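Local coordinates for protein cytochrome c (Shewanella violacea, PDB 6A3L) that binds heme c covalently within a helical bundle and probably serves in electron transfer, at residues A29-K34 against L107-F112. Residues are numbered along the deposited sequence; the frame is centred on the assembly and turned at random.
Sequences AMLKGK and LLKQSF
L31, in the last turn of helix 6-31, comes closest to K109 of helix 105-126, with 6.8 Å between their CA atoms; two residues on, G33 turns to positive phi (80°) and closes the helix with a Schellman motif, whose bonds from G33 N to M30 O and K34 N to A29 O are both weak. L31 does nearly all the work from its side. Its CD1 methyl sits over one face of the F112 ring, 4.0 Å from the centroid and 30° off the normal, a CH-pi contact. The methyl is displaced toward the root of the ring, so it meets F112 CB and CG equally, each 3.6 Å from L31 CD1. With F112 CG anti to the backbone N (chi1 174°), the ring swings across toward the end of helix 6-31. The other branch, L31 CD2, lies 3.8 Å from K109 CG, and the rest of that extended lysine runs past L31. L108 O lies 4.2 Å from L31 CD1, a looser contact. F42 of helix 39-53 touches both L31 and L108, while F24 stacks on F112. Toward one end of the four-helix bundle, with the F112 side chain about 8 Å from heme c, the two segments thus meet without a polar bond: shape and burial hold L31, against a buried ring on one branch and an exposed, probably more mobile lysine chain on the other.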
ATOM      1  N   ALA A  29      -4.134 -14.822 -11.370  1.00 51.99           N
ATOM      2  CA  ALA A  29      -5.236 -15.018 -12.309  1.00 50.25           C
ATOM      3  C   ALA A  29      -4.751 -14.925 -13.752  1.00 52.55           C
ATOM      4  O   ALA A  29      -5.159 -15.723 -14.607  1.00 55.00           O
ATOM      5  CB  ALA A  29      -6.351 -14.004 -12.040  1.00 50.17           C
ATOM      6  N   MET A  30      -3.841 -13.987 -14.036  1.00 50.26           N
ATOM      7  CA  MET A  30      -3.311 -13.881 -15.390  1.00 50.10           C
ATOM      8  C   MET A  30      -2.440 -15.082 -15.739  1.00 51.58           C
ATOM      9  O   MET A  30      -2.522 -15.610 -16.852  1.00 52.36           O
ATOM     10  CB  MET A  30      -2.524 -12.585 -15.537  1.00 48.42           C
ATOM     11  CG  MET A  30      -3.398 -11.355 -15.515  1.00 48.75           C
ATOM     12  SD  MET A  30      -2.467  -9.851 -15.826  1.00 49.19           S
ATOM     13  CE  MET A  30      -3.796  -8.668 -15.568  1.00 48.61           C
ATOM     14  N   LEU A  31      -1.620 -15.541 -14.795  1.00 50.88           N
ATOM     15  CA  LEU A  31      -0.751 -16.688 -15.056  1.00 51.38           C
ATOM     16  C   LEU A  31      -1.553 -17.971 -15.230  1.00 51.90           C
ATOM     17  O   LEU A  31      -1.206 -18.819 -16.058  1.00 55.69           O
ATOM     18  CB  LEU A  31       0.262 -16.831 -13.919  1.00 45.79           C
ATOM     19  CG  LEU A  31       1.411 -15.829 -14.034  1.00 50.17           C
ATOM     20  CD1 LEU A  31       2.373 -15.943 -12.883  1.00 47.64           C
ATOM     21  CD2 LEU A  31       2.143 -16.023 -15.365  1.00 49.23           C
ATOM     22  N   LYS A  32      -2.621 -18.134 -14.460  1.00 52.39           N
ATOM     23  CA  LYS A  32      -3.419 -19.352 -14.464  1.00 56.32           C
ATOM     24  C   LYS A  32      -4.503 -19.356 -15.536  1.00 56.05           C
ATOM     25  O   LYS A  32      -5.337 -20.266 -15.546  1.00 57.72           O
ATOM     26  CB  LYS A  32      -4.048 -19.575 -13.078  1.00 55.97           C
ATOM     27  CG  LYS A  32      -3.021 -19.918 -11.999  1.00 56.94           C
ATOM     28  CD  LYS A  32      -3.534 -19.635 -10.579  1.00 59.17           C
ATOM     29  CE  LYS A  32      -2.355 -19.418  -9.611  1.00 57.94           C
ATOM     30  NZ  LYS A  32      -2.657 -19.771  -8.193  1.00 53.33           N
ATOM     31  N   GLY A  33      -4.549 -18.343 -16.398  1.00 55.84           N
ATOM     32  CA  GLY A  33      -5.493 -18.327 -17.497  1.00 55.03           C
ATOM     33  C   GLY A  33      -6.895 -17.897 -17.124  1.00 57.24           C
ATOM     34  O   GLY A  33      -7.791 -17.957 -17.973  1.00 59.46           O
ATOM     35  N   LYS A  34      -7.122 -17.474 -15.881  1.00 53.80           N
ATOM     36  CA  LYS A  34      -8.461 -17.074 -15.470  1.00 55.97           C
ATOM     37  C   LYS A  34      -8.911 -15.786 -16.160  1.00 57.36           C
ATOM     38  O   LYS A  34     -10.101 -15.623 -16.463  1.00 58.47           O
ATOM     39  CB  LYS A  34      -8.501 -16.934 -13.952  1.00 55.27           C
ATOM     40  CG  LYS A  34      -9.898 -17.026 -13.360  1.00 57.01           C
ATOM     41  CD  LYS A  34     -10.500 -18.422 -13.577  1.00 58.63           C
ATOM     42  CE  LYS A  34      -9.551 -19.550 -13.120  1.00 53.56           C
ATOM     43  NZ  LYS A  34     -10.300 -20.826 -12.926  1.00 53.99           N
ATOM     44  N   LEU A 107       9.848 -17.709 -16.874  1.00 47.91           N
ATOM     45  CA  LEU A 107      10.566 -16.907 -15.902  1.00 50.25           C
ATOM     46  C   LEU A 107       9.528 -16.194 -15.016  1.00 52.89           C
ATOM     47  O   LEU A 107       9.736 -16.059 -13.811  1.00 51.72           O
ATOM     48  CB  LEU A 107      11.463 -15.885 -16.599  1.00 52.92           C
ATOM     49  CG  LEU A 107      12.541 -15.228 -15.735  1.00 55.67           C
ATOM     50  CD1 LEU A 107      13.846 -15.104 -16.506  1.00 55.87           C
ATOM     51  CD2 LEU A 107      12.075 -13.867 -15.238  1.00 55.26           C
ATOM     52  N   LEU A 108       8.415 -15.739 -15.605  1.00 51.04           N
ATOM     53  CA  LEU A 108       7.377 -15.076 -14.826  1.00 52.12           C
ATOM     54  C   LEU A 108       6.718 -16.039 -13.855  1.00 49.29           C
ATOM     55  O   LEU A 108       6.550 -15.726 -12.672  1.00 51.75           O
ATOM     56  CB  LEU A 108       6.349 -14.395 -15.728  1.00 49.39           C
ATOM     57  CG  LEU A 108       6.726 -12.937 -15.998  1.00 50.98           C
ATOM     58  CD1 LEU A 108       6.720 -12.211 -14.679  1.00 47.94           C
ATOM     59  CD2 LEU A 108       8.098 -12.739 -16.661  1.00 52.87           C
ATOM     60  N   LYS A 109       6.363 -17.225 -14.330  1.00 50.52           N
ATOM     61  CA  LYS A 109       5.694 -18.183 -13.465  1.00 52.78           C
ATOM     62  C   LYS A 109       6.565 -18.566 -12.275  1.00 51.64           C
ATOM     63  O   LYS A 109       6.093 -18.570 -11.133  1.00 49.62           O
ATOM     64  CB  LYS A 109       5.303 -19.424 -14.275  1.00 50.74           C
ATOM     65  CG  LYS A 109       4.295 -19.112 -15.374  1.00 55.77           C
ATOM     66  CD  LYS A 109       3.800 -20.352 -16.103  1.00 60.06           C
ATOM     67  CE  LYS A 109       2.656 -19.987 -17.054  1.00 59.64           C
ATOM     68  NZ  LYS A 109       2.283 -21.090 -17.982  1.00 66.64           N
ATOM     69  N   GLN A 110       7.843 -18.874 -12.511  1.00 52.66           N
ATOM     70  CA  GLN A 110       8.665 -19.344 -11.396  1.00 54.39           C
ATOM     71  C   GLN A 110       8.981 -18.210 -10.420  1.00 52.80           C
ATOM     72  O   GLN A 110       8.941 -18.409  -9.201  1.00 53.89           O
ATOM     73  CB  GLN A 110       9.921 -20.053 -11.917  1.00 55.76           C
ATOM     74  CG  GLN A 110      11.181 -19.222 -12.066  1.00 58.91           C
ATOM     75  CD  GLN A 110      12.338 -20.039 -12.625  1.00 60.23           C
ATOM     76  OE1 GLN A 110      12.134 -21.093 -13.237  1.00 65.56           O
ATOM     77  NE2 GLN A 110      13.559 -19.562 -12.409  1.00 60.60           N
ATOM     78  N   SER A 111       9.278 -17.010 -10.922  1.00 52.06           N
ATOM     79  CA  SER A 111       9.543 -15.916 -10.000  1.00 51.99           C
ATOM     80  C   SER A 111       8.289 -15.541  -9.211  1.00 48.66           C
ATOM     81  O   SER A 111       8.381 -15.148  -8.039  1.00 48.27           O
ATOM     82  CB  SER A 111      10.093 -14.721 -10.764  1.00 52.98           C
ATOM     83  OG  SER A 111      10.631 -13.773  -9.859  1.00 53.02           O
ATOM     84  N   PHE A 112       7.116 -15.692  -9.827  1.00 45.39           N
ATOM     85  CA  PHE A 112       5.855 -15.548  -9.111  1.00 46.48           C
ATOM     86  C   PHE A 112       5.741 -16.550  -7.976  1.00 47.13           C
ATOM     87  O   PHE A 112       5.293 -16.208  -6.873  1.00 48.80           O
ATOM     88  CB  PHE A 112       4.700 -15.738 -10.088  1.00 46.54           C
ATOM     89  CG  PHE A 112       3.344 -15.761  -9.441  1.00 47.36           C
ATOM     90  CD1 PHE A 112       2.601 -14.597  -9.318  1.00 45.96           C
ATOM     91  CD2 PHE A 112       2.794 -16.952  -8.979  1.00 48.50           C
ATOM     92  CE1 PHE A 112       1.346 -14.618  -8.734  1.00 44.65           C
ATOM     93  CE2 PHE A 112       1.537 -16.977  -8.394  1.00 45.84           C
ATOM     94  CZ  PHE A 112       0.811 -15.807  -8.283  1.00 49.02           C
TER